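Local coordinates for protease (Penicillium cyclopium, PDB 5Z6O), which hydrolyses peptide bonds in proteins as a subtilisin-type serine protease of the proteinase K kind, probably including casein, gelatin and type IV collagen, at residues A[158-163]-A[181-185]; A[128-132]-A[238-242]; A[111-115]-A[144-149]. All blocks are in the same frame, centred on the assembly; numbering follows the deposited sequence.

Contact 1 (A[158-163]-A[181-185]); sequences FLSVAA and VCTIA. With CA (calcium ion), chain B.
With CG of Phe158 opposite its backbone N, chi1 165° carries the ring toward the second strand, CZ 3.7 Å from Cys182 CB. Cys182 SG, turned beside its own carbonyl carbon (chi1 -150°), meets the same ring obliquely, 5.1 Å from the centroid; this sulfur also forms the disulfide with Cys253. On the reverse face of the sheet Leu159 and Val181 run side by side in the same direction, CD2 of the leucine 3.7 Å from CG1 of the valine, while Val161 CG2 packs obliquely against Val181 CB.

Four backbone bonds join these two neighbouring parallel strands of the central subtilisin sheet. Cys182 N reaches Leu159 O at 2.9 Å, and Val161 N returns to Cys182 O. Ile184 N then binds Val161 O. The last bond, Ala163 N to Ile184 O, is more bent (140°), where the first strand ends. In the conformer given, Ser160 OG pairs with Asn134 OD1 on the adjoining strand.

Just before the other strand begins, Val181 O binds the calcium ion at 2.6 Å, joined by five waters and Asp204. Water 1 of that shell donates to Thr183 OG1 (3.1 Å), which is also hydrogen-bonded to Ala176 O. At the opposite end, Ala162 touches the bound phenylmethanesulfonic acid and lies near Ser228, probably the charge-relay serine.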
ATOM      1  N   PHE A 158       1.545 -10.965   1.937  1.00  9.31           N
ATOM      2  CA  PHE A 158       2.448  -9.856   2.231  1.00 10.04           C
ATOM      3  C   PHE A 158       1.611  -8.713   2.783  1.00  9.19           C
ATOM      4  O   PHE A 158       0.497  -8.478   2.315  1.00 11.41           O
ATOM      5  CB  PHE A 158       3.181  -9.428   0.959  1.00  6.91           C
ATOM      6  CG  PHE A 158       3.876  -8.078   1.061  1.00  8.03           C
ATOM      7  CD1 PHE A 158       5.172  -7.968   1.527  1.00 11.94           C
ATOM      8  CD2 PHE A 158       3.206  -6.925   0.684  1.00  7.26           C
ATOM      9  CE1 PHE A 158       5.797  -6.722   1.602  1.00 12.29           C
ATOM     10  CE2 PHE A 158       3.814  -5.687   0.737  1.00  9.03           C
ATOM     11  CZ  PHE A 158       5.110  -5.581   1.189  1.00  9.42           C
ATOM     12  N   LEU A 159       2.133  -8.004   3.793  1.00  8.40           N
ATOM     13  CA  LEU A 159       1.303  -7.001   4.444  1.00  8.12           C
ATOM     14  C   LEU A 159       2.072  -5.691   4.526  1.00  6.53           C
ATOM     15  O   LEU A 159       3.090  -5.605   5.222  1.00 10.85           O
ATOM     16  CB  LEU A 159       0.845  -7.495   5.827  1.00  8.48           C
ATOM     17  CG  LEU A 159       0.014  -6.506   6.664  1.00 11.71           C
ATOM     18  CD1 LEU A 159      -1.147  -5.891   5.866  1.00  9.70           C
ATOM     19  CD2 LEU A 159      -0.498  -7.248   7.894  1.00 13.51           C
ATOM     20  N   SER A 160       1.638  -4.684   3.776  0.62  7.14           N
ATOM     21  CA  SER A 160       2.204  -3.345   3.893  0.62  6.13           C
ATOM     22  C   SER A 160       1.309  -2.493   4.786  0.62  9.00           C
ATOM     23  O   SER A 160       0.089  -2.475   4.613  0.62  9.17           O
ATOM     24  CB  SER A 160       2.364  -2.699   2.512  0.62  5.91           C
ATOM     25  OG  SER A 160       1.131  -2.643   1.845  0.62  7.53           O
ATOM     26  N   VAL A 161       1.923  -1.782   5.733  1.00  7.17           N
ATOM     27  CA  VAL A 161       1.216  -1.025   6.762  1.00  7.59           C
ATOM     28  C   VAL A 161       1.717   0.407   6.809  1.00 10.57           C
ATOM     29  O   VAL A 161       2.931   0.635   6.848  1.00  8.76           O
ATOM     30  CB  VAL A 161       1.426  -1.702   8.142  1.00 12.26           C
ATOM     31  CG1 VAL A 161       0.747  -0.930   9.215  1.00 20.54           C
ATOM     32  CG2 VAL A 161       0.867  -3.137   8.128  1.00 13.82           C
ATOM     33  N   ALA A 162       0.784   1.362   6.888  1.00  9.24           N
ATOM     34  CA  ALA A 162       1.156   2.754   7.103  1.00  9.24           C
ATOM     35  C   ALA A 162       1.808   2.919   8.471  1.00 11.46           C
ATOM     36  O   ALA A 162       1.345   2.365   9.478  1.00 13.70           O
ATOM     37  CB  ALA A 162      -0.072   3.651   7.003  1.00 11.26           C
ATOM     38  N   ALA A 163       2.880   3.704   8.526  1.00  9.62           N
ATOM     39  CA  ALA A 163       3.561   3.838   9.821  1.00 11.52           C
ATOM     40  C   ALA A 163       2.776   4.693  10.805  1.00 13.55           C
ATOM     41  O   ALA A 163       2.984   4.559  12.025  1.00 16.24           O
ATOM     42  CB  ALA A 163       4.950   4.436   9.631  1.00 12.72           C
ATOM     43  N   VAL A 181       5.655  -7.375   9.379  1.00 14.04           N
ATOM     44  CA  VAL A 181       4.927  -6.558   8.406  1.00  5.37           C
ATOM     45  C   VAL A 181       5.913  -5.617   7.766  1.00  7.36           C
ATOM     46  O   VAL A 181       7.042  -5.479   8.237  1.00 10.57           O
ATOM     47  CB  VAL A 181       3.767  -5.772   9.052  1.00 10.95           C
ATOM     48  CG1 VAL A 181       2.729  -6.720   9.630  1.00 13.17           C
ATOM     49  CG2 VAL A 181       4.283  -4.821  10.114  1.00 13.34           C
ATOM     50  N   CYS A 182       5.506  -4.983   6.660  1.00  8.26           N
ATOM     51  CA  CYS A 182       6.378  -4.062   5.947  1.00  8.82           C
ATOM     52  C   CYS A 182       5.825  -2.676   6.272  1.00  9.40           C
ATOM     53  O   CYS A 182       4.742  -2.310   5.809  1.00  9.41           O
ATOM     54  CB  CYS A 182       6.365  -4.381   4.449  1.00  7.24           C
ATOM     55  SG  CYS A 182       7.912  -3.970   3.592  1.00  9.99           S
ATOM     56  N   THR A 183       6.502  -1.956   7.161  1.00  7.88           N
ATOM     57  CA  THR A 183       5.975  -0.710   7.716  1.00  6.42           C
ATOM     58  C   THR A 183       6.570   0.483   6.969  1.00  6.94           C
ATOM     59  O   THR A 183       7.804   0.607   6.883  1.00  8.71           O
ATOM     60  CB  THR A 183       6.341  -0.622   9.196  1.00  9.03           C
ATOM     61  OG1 THR A 183       5.748  -1.727   9.891  1.00 10.54           O
ATOM     62  CG2 THR A 183       5.856   0.664   9.803  1.00  9.28           C
ATOM     63  N   ILE A 184       5.702   1.383   6.475  1.00  6.68           N
ATOM     64  CA  ILE A 184       6.091   2.328   5.421  1.00  4.46           C
ATOM     65  C   ILE A 184       5.928   3.758   5.932  1.00  8.82           C
ATOM     66  O   ILE A 184       4.837   4.155   6.353  1.00  8.76           O
ATOM     67  CB  ILE A 184       5.256   2.129   4.140  1.00  7.04           C
ATOM     68  CG1 ILE A 184       5.165   0.651   3.734  1.00  8.40           C
ATOM     69  CG2 ILE A 184       5.824   2.969   3.007  1.00  7.39           C
ATOM     70  CD1 ILE A 184       6.561  -0.010   3.637  1.00  7.55           C
ATOM     71  N   ALA A 185       7.000   4.544   5.859  1.00  8.59           N
ATOM     72  CA  ALA A 185       6.959   5.964   6.179  1.00  7.69           C
ATOM     73  C   ALA A 185       6.792   6.786   4.907  1.00 11.72           C
ATOM     74  O   ALA A 185       6.950   6.283   3.787  1.00  8.97           O
ATOM     75  CB  ALA A 185       8.235   6.382   6.934  1.00 12.82           C
TER
HETATM   76 CA    CA B 301       9.398  -4.963   9.135  1.00 25.39          CA
HETATM   77  O   HOH W   1       8.022  -3.691  10.471  1.00 18.40           O
HETATM   78  O   HOH W   2       9.669  -6.865   7.758  1.00 22.84           O
HETATM   79  O   HOH W   3      10.635  -3.621  10.458  1.00 20.49           O
HETATM   80  O   HOH W   4       8.721  -6.499  11.175  1.00 35.91           O
HETATM   81  O   HOH W   5      11.549  -5.772   9.866  1.00 30.88           O

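Contact 2 (A[128-132]-A[238-242]); sequences TGKSV and AAYLM
Val132 and Met242 meet obliquely, the valine side chain directed at the helix and the methionine reaching back to the strand. This is helix-on-sheet packing of the alpha/beta subtilisin fold: residues 238-242 belong to helix 227-245, whose first turn holds Ser228, probably the charge-relay serine, and residues 128-132 lead into a central parallel strand. Val132 presents one branch, CG2, which sits 3.9 Å from Met242 SD and also approaches Ala238 CB at 4.2 Å and Ala239 CB at 4.3 Å. A single methyl is thus set against three helix residues, as expected for positions 238, 239 and 242, which share one side of the helix.

Met242 is extended beyond CG (chi2 173°, chi3 179°), which carries its sulfur and terminal methyl from the helix to the backbone of residues 130-131. There SD lies 3.9 Å from Lys130 CA. The lysine side chain itself leads away from the helix, its NZ bonded to Gly126 O. Ser131 also faces away, its OG bonded to Ala127 O in the conformer given, leaving dispersion to carry the contact. Beyond the sulfur, Met242 CE lies 3.8 Å from Ser131 O.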
ATOM      1  N   THR A 128      -1.969 -18.343  -1.861  1.00 24.25           N
ATOM      2  CA  THR A 128      -0.985 -18.367  -0.789  1.00 20.65           C
ATOM      3  C   THR A 128       0.419 -18.179  -1.343  1.00 24.34           C
ATOM      4  O   THR A 128       0.825 -18.871  -2.277  1.00 20.28           O
ATOM      5  CB  THR A 128      -1.081 -19.688  -0.034  1.00 24.55           C
ATOM      6  OG1 THR A 128      -2.402 -19.814   0.503  1.00 25.97           O
ATOM      7  CG2 THR A 128      -0.055 -19.739   1.091  1.00 20.90           C
ATOM      8  N   GLY A 129       1.160 -17.226  -0.757  1.00 16.77           N
ATOM      9  CA  GLY A 129       2.485 -16.874  -1.196  1.00 15.42           C
ATOM     10  C   GLY A 129       2.533 -15.885  -2.330  1.00 17.49           C
ATOM     11  O   GLY A 129       3.620 -15.397  -2.648  1.00 23.40           O
ATOM     12  N   LYS A 130       1.401 -15.553  -2.937  1.00 16.63           N
ATOM     13  CA  LYS A 130       1.384 -14.570  -4.015  1.00 18.24           C
ATOM     14  C   LYS A 130       0.163 -13.675  -3.878  1.00 10.07           C
ATOM     15  O   LYS A 130      -0.595 -13.426  -4.817  1.00 16.08           O
ATOM     16  CB  LYS A 130       1.474 -15.262  -5.374  1.00 26.67           C
ATOM     17  CG  LYS A 130       0.644 -16.500  -5.538  1.00 35.88           C
ATOM     18  CD  LYS A 130       0.955 -17.120  -6.916  1.00 50.34           C
ATOM     19  CE  LYS A 130      -0.246 -17.837  -7.526  1.00 61.08           C
ATOM     20  NZ  LYS A 130      -0.441 -19.203  -6.964  1.00 62.51           N
ATOM     21  N   SER A 131      -0.035 -13.148  -2.668  1.00 12.61           N
ATOM     22  CA  SER A 131      -1.157 -12.281  -2.316  0.51 11.54           C
ATOM     23  C   SER A 131      -0.588 -11.100  -1.550  1.00  7.07           C
ATOM     24  O   SER A 131       0.428 -11.254  -0.865  1.00  8.00           O
ATOM     25  CB  SER A 131      -2.210 -12.944  -1.383  0.51 13.81           C
ATOM     26  OG  SER A 131      -2.885 -14.030  -1.964  0.51 17.55           O
ATOM     27  N   VAL A 132      -1.300  -9.951  -1.598  1.00  7.87           N
ATOM     28  CA  VAL A 132      -0.833  -8.717  -0.967  1.00  7.08           C
ATOM     29  C   VAL A 132      -1.989  -8.111  -0.194  1.00  7.48           C
ATOM     30  O   VAL A 132      -3.141  -8.159  -0.640  1.00  9.75           O
ATOM     31  CB  VAL A 132      -0.300  -7.731  -2.046  1.00  7.89           C
ATOM     32  CG1 VAL A 132      -0.081  -6.331  -1.453  1.00  9.58           C
ATOM     33  CG2 VAL A 132       0.976  -8.296  -2.647  1.00 10.31           C
ATOM     34  N   ALA A 238       5.104  -4.653  -4.358  1.00  7.64           N
ATOM     35  CA  ALA A 238       5.213  -6.065  -4.036  1.00  6.87           C
ATOM     36  C   ALA A 238       4.491  -6.907  -5.062  1.00 12.63           C
ATOM     37  O   ALA A 238       5.011  -7.933  -5.500  1.00  9.39           O
ATOM     38  CB  ALA A 238       4.651  -6.352  -2.639  1.00  8.40           C
ATOM     39  N   ALA A 239       3.283  -6.491  -5.462  1.00  7.26           N
ATOM     40  CA  ALA A 239       2.562  -7.278  -6.466  1.00  6.58           C
ATOM     41  C   ALA A 239       3.344  -7.312  -7.777  1.00  9.73           C
ATOM     42  O   ALA A 239       3.483  -8.365  -8.415  1.00  9.84           O
ATOM     43  CB  ALA A 239       1.149  -6.693  -6.657  1.00  6.37           C
ATOM     44  N   TYR A 240       3.900  -6.164  -8.166  1.00  8.94           N
ATOM     45  CA  TYR A 240       4.756  -6.070  -9.340  1.00  7.44           C
ATOM     46  C   TYR A 240       5.932  -7.050  -9.269  1.00  9.58           C
ATOM     47  O   TYR A 240       6.220  -7.777 -10.232  1.00 11.31           O
ATOM     48  CB  TYR A 240       5.228  -4.634  -9.426  1.00  8.12           C
ATOM     49  CG  TYR A 240       6.232  -4.352 -10.492  1.00  7.89           C
ATOM     50  CD1 TYR A 240       5.843  -4.244 -11.825  1.00 11.71           C
ATOM     51  CD2 TYR A 240       7.559  -4.195 -10.170  1.00  7.85           C
ATOM     52  CE1 TYR A 240       6.786  -3.983 -12.821  1.00 11.91           C
ATOM     53  CE2 TYR A 240       8.525  -3.883 -11.159  1.00  8.27           C
ATOM     54  CZ  TYR A 240       8.118  -3.803 -12.460  1.00 11.94           C
ATOM     55  OH  TYR A 240       9.070  -3.519 -13.393  1.00 10.42           O
ATOM     56  N   LEU A 241       6.645  -7.077  -8.131  1.00  7.27           N
ATOM     57  CA  LEU A 241       7.828  -7.926  -8.055  1.00  7.91           C
ATOM     58  C   LEU A 241       7.444  -9.395  -7.993  1.00 12.03           C
ATOM     59  O   LEU A 241       8.190 -10.248  -8.490  1.00 10.42           O
ATOM     60  CB  LEU A 241       8.676  -7.548  -6.833  1.00  9.47           C
ATOM     61  CG  LEU A 241       9.351  -6.186  -6.987  1.00 10.88           C
ATOM     62  CD1 LEU A 241      10.039  -5.772  -5.676  1.00 13.83           C
ATOM     63  CD2 LEU A 241      10.376  -6.254  -8.109  1.00 14.24           C
ATOM     64  N   MET A 242       6.309  -9.715  -7.370  1.00  9.30           N
ATOM     65  CA  MET A 242       5.846 -11.096  -7.362  1.00 10.46           C
ATOM     66  C   MET A 242       5.599 -11.593  -8.772  1.00 15.98           C
ATOM     67  O   MET A 242       5.994 -12.709  -9.119  1.00 14.10           O
ATOM     68  CB  MET A 242       4.552 -11.240  -6.542  1.00 12.04           C
ATOM     69  CG  MET A 242       4.797 -11.129  -5.053  1.00 13.71           C
ATOM     70  SD  MET A 242       3.168 -11.089  -4.193  1.00 14.85           S
ATOM     71  CE  MET A 242       3.798 -10.979  -2.523  1.00 14.81           C
TER

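Contact 3 (A[111-115]-A[144-149]); sequences VIAGM and AMNDAA
Two methionines supply the sulfur contact: Met115 and Met145 cross at about a right angle, with their SD atoms 4.1 Å apart. Methyl packing surrounds this pair. Met145 is folded at both chi2 and chi3 (69° and 62°), which brings CE across to Val111 CG1 and Ile112 CG1, each at 4.0 Å; the isoleucine and methionine chains slide past one another in opposite directions. Ile112 CG2 rests on Ala148 CB, also at 4.0 Å. Ala148 is the small residue at the closest backbone approach, its CA 6.5 Å from that of Ile112.

A third group is side chain against backbone. Met115 CE lies 3.6 Å from Ala149 N, and Ile112 CD1 reaches Ala144 O at 4.0 Å. Both of these polar atoms belong to helical turns, and Ala149 N is bonded to Met145 O within its own helix. The segments run nearly parallel, 10° apart, with axes 10.3 Å from each other, as suits neighbouring helices of an alpha/beta fold lying against one face of its parallel sheet. On the sheet side of helix 108-124, Val111 and Met115 touch Met135 of strand 131-135. Lacking any polar pairing between side chains, this interface rests on dispersion and shape, with the bent thioether chains of Met115 and Met145 occupying it.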
ATOM      1  N   VAL A 111     -11.887  -4.601  12.152  1.00 13.41           N
ATOM      2  CA  VAL A 111     -10.697  -4.682  11.296  1.00 12.19           C
ATOM      3  C   VAL A 111     -10.159  -6.102  11.271  1.00 12.22           C
ATOM      4  O   VAL A 111      -9.820  -6.652  10.206  1.00 13.21           O
ATOM      5  CB  VAL A 111      -9.619  -3.700  11.784  1.00 10.95           C
ATOM      6  CG1 VAL A 111      -8.320  -3.883  10.979  1.00 14.96           C
ATOM      7  CG2 VAL A 111     -10.118  -2.282  11.679  1.00 14.88           C
ATOM      8  N   ILE A 112     -10.031  -6.717  12.457  1.00 13.26           N
ATOM      9  CA  ILE A 112      -9.466  -8.054  12.510  1.00  7.05           C
ATOM     10  C   ILE A 112     -10.352  -9.036  11.764  1.00 11.14           C
ATOM     11  O   ILE A 112      -9.850  -9.938  11.082  1.00 13.74           O
ATOM     12  CB  ILE A 112      -9.231  -8.475  13.981  1.00 16.74           C
ATOM     13  CG1 ILE A 112      -8.140  -7.590  14.576  1.00 16.61           C
ATOM     14  CG2 ILE A 112      -8.859  -9.975  14.075  1.00 17.22           C
ATOM     15  CD1 ILE A 112      -7.939  -7.764  16.033  1.00 17.54           C
ATOM     16  N   ALA A 113     -11.682  -8.882  11.882  1.00 11.61           N
ATOM     17  CA  ALA A 113     -12.610  -9.735  11.129  1.00 12.50           C
ATOM     18  C   ALA A 113     -12.377  -9.615   9.621  1.00 16.01           C
ATOM     19  O   ALA A 113     -12.435 -10.619   8.893  1.00 14.85           O
ATOM     20  CB  ALA A 113     -14.060  -9.373  11.489  1.00 11.32           C
ATOM     21  N   GLY A 114     -12.080  -8.404   9.136  1.00 14.88           N
ATOM     22  CA  GLY A 114     -11.790  -8.260   7.709  1.00 14.50           C
ATOM     23  C   GLY A 114     -10.479  -8.917   7.308  1.00 11.51           C
ATOM     24  O   GLY A 114     -10.378  -9.552   6.245  1.00 13.20           O
ATOM     25  N   MET A 115      -9.458  -8.792   8.167  1.00 11.37           N
ATOM     26  CA  MET A 115      -8.178  -9.453   7.903  1.00  9.06           C
ATOM     27  C   MET A 115      -8.338 -10.961   7.836  1.00 12.81           C
ATOM     28  O   MET A 115      -7.776 -11.622   6.940  1.00 17.09           O
ATOM     29  CB  MET A 115      -7.164  -9.085   8.994  1.00 10.67           C
ATOM     30  CG  MET A 115      -6.915  -7.591   9.081  1.00 13.65           C
ATOM     31  SD  MET A 115      -6.014  -7.111  10.555  1.00 18.08           S
ATOM     32  CE  MET A 115      -4.463  -7.899  10.217  1.00 16.37           C
ATOM     33  N   ALA A 144      -3.531  -7.668  20.306  1.00 10.55           N
ATOM     34  CA  ALA A 144      -4.427  -8.444  19.450  1.00 12.16           C
ATOM     35  C   ALA A 144      -4.283  -8.028  17.983  1.00 11.23           C
ATOM     36  O   ALA A 144      -4.256  -8.876  17.083  1.00 11.58           O
ATOM     37  CB  ALA A 144      -5.874  -8.262  19.889  1.00 15.76           C
ATOM     38  N   MET A 145      -4.221  -6.734  17.728  1.00 17.60           N
ATOM     39  CA  MET A 145      -4.006  -6.284  16.351  1.00 12.63           C
ATOM     40  C   MET A 145      -2.645  -6.736  15.814  1.00 11.59           C
ATOM     41  O   MET A 145      -2.537  -7.166  14.651  1.00 10.92           O
ATOM     42  CB  MET A 145      -4.179  -4.769  16.289  1.00 13.88           C
ATOM     43  CG  MET A 145      -3.812  -4.151  14.943  1.00 19.23           C
ATOM     44  SD  MET A 145      -5.061  -4.681  13.750  1.00 24.02           S
ATOM     45  CE  MET A 145      -6.496  -3.946  14.494  1.00 19.90           C
ATOM     46  N   ASN A 146      -1.585  -6.670  16.636  1.00  8.34           N
ATOM     47  CA  ASN A 146      -0.282  -7.149  16.188  1.00 10.91           C
ATOM     48  C   ASN A 146      -0.288  -8.646  15.915  1.00 12.03           C
ATOM     49  O   ASN A 146       0.317  -9.099  14.937  1.00 12.80           O
ATOM     50  CB  ASN A 146       0.797  -6.814  17.207  1.00 11.61           C
ATOM     51  CG  ASN A 146       1.257  -5.376  17.118  1.00 16.11           C
ATOM     52  OD1 ASN A 146       0.630  -4.546  16.463  1.00 14.07           O
ATOM     53  ND2 ASN A 146       2.378  -5.085  17.739  1.00 11.52           N
ATOM     54  N   ASP A 147      -0.967  -9.440  16.766  1.00  7.72           N
ATOM     55  CA  ASP A 147      -1.082 -10.880  16.500  1.00 11.86           C
ATOM     56  C   ASP A 147      -1.800 -11.144  15.183  1.00  9.97           C
ATOM     57  O   ASP A 147      -1.427 -12.070  14.439  1.00 14.66           O
ATOM     58  CB  ASP A 147      -1.864 -11.593  17.599  1.00 12.32           C
ATOM     59  CG  ASP A 147      -1.104 -11.649  18.916  1.00 15.81           C
ATOM     60  OD1 ASP A 147       0.123 -11.429  18.910  1.00 17.55           O
ATOM     61  OD2 ASP A 147      -1.791 -11.911  19.934  1.00 19.38           O
ATOM     62  N   ALA A 148      -2.897 -10.424  14.945  1.00 10.96           N
ATOM     63  CA  ALA A 148      -3.652 -10.630  13.711  1.00 12.19           C
ATOM     64  C   ALA A 148      -2.788 -10.320  12.493  1.00 13.21           C
ATOM     65  O   ALA A 148      -2.814 -11.058  11.494  1.00 12.62           O
ATOM     66  CB  ALA A 148      -4.899  -9.760  13.714  1.00 11.86           C
ATOM     67  N   ALA A 149      -2.044  -9.214  12.551  1.00  9.54           N
ATOM     68  CA  ALA A 149      -1.156  -8.855  11.434  1.00 12.85           C
ATOM     69  C   ALA A 149      -0.080  -9.911  11.202  1.00 13.20           C
ATOM     70  O   ALA A 149       0.219 -10.296  10.044  1.00 14.53           O
ATOM     71  CB  ALA A 149      -0.512  -7.499  11.688  1.00 10.90           C
TER

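Overall arrangement
Contact 1 and contact 2 are buried and meet at Phe158: its N is probably hydrogen-bonded to Ser131 O, while its side chain packs on Val132, Ala238 and Met242. Strands 131-135 and 157-162 are neighbours in one sheet, so contact 1 joins strand to strand and contact 2 seats a helix upon it. Contact 3, between two helices, lies farther out and is partly exposed, its centre about 17 Å from the centre of the chain; Ala149 links it to contact 1 by packing on Leu159 and Val181. Contacts 2 and 3 do not touch. Chemistry follows place: backbone hydrogen bonds and calcium ligation at the sheet, apolar and thioether packing where helices are involved.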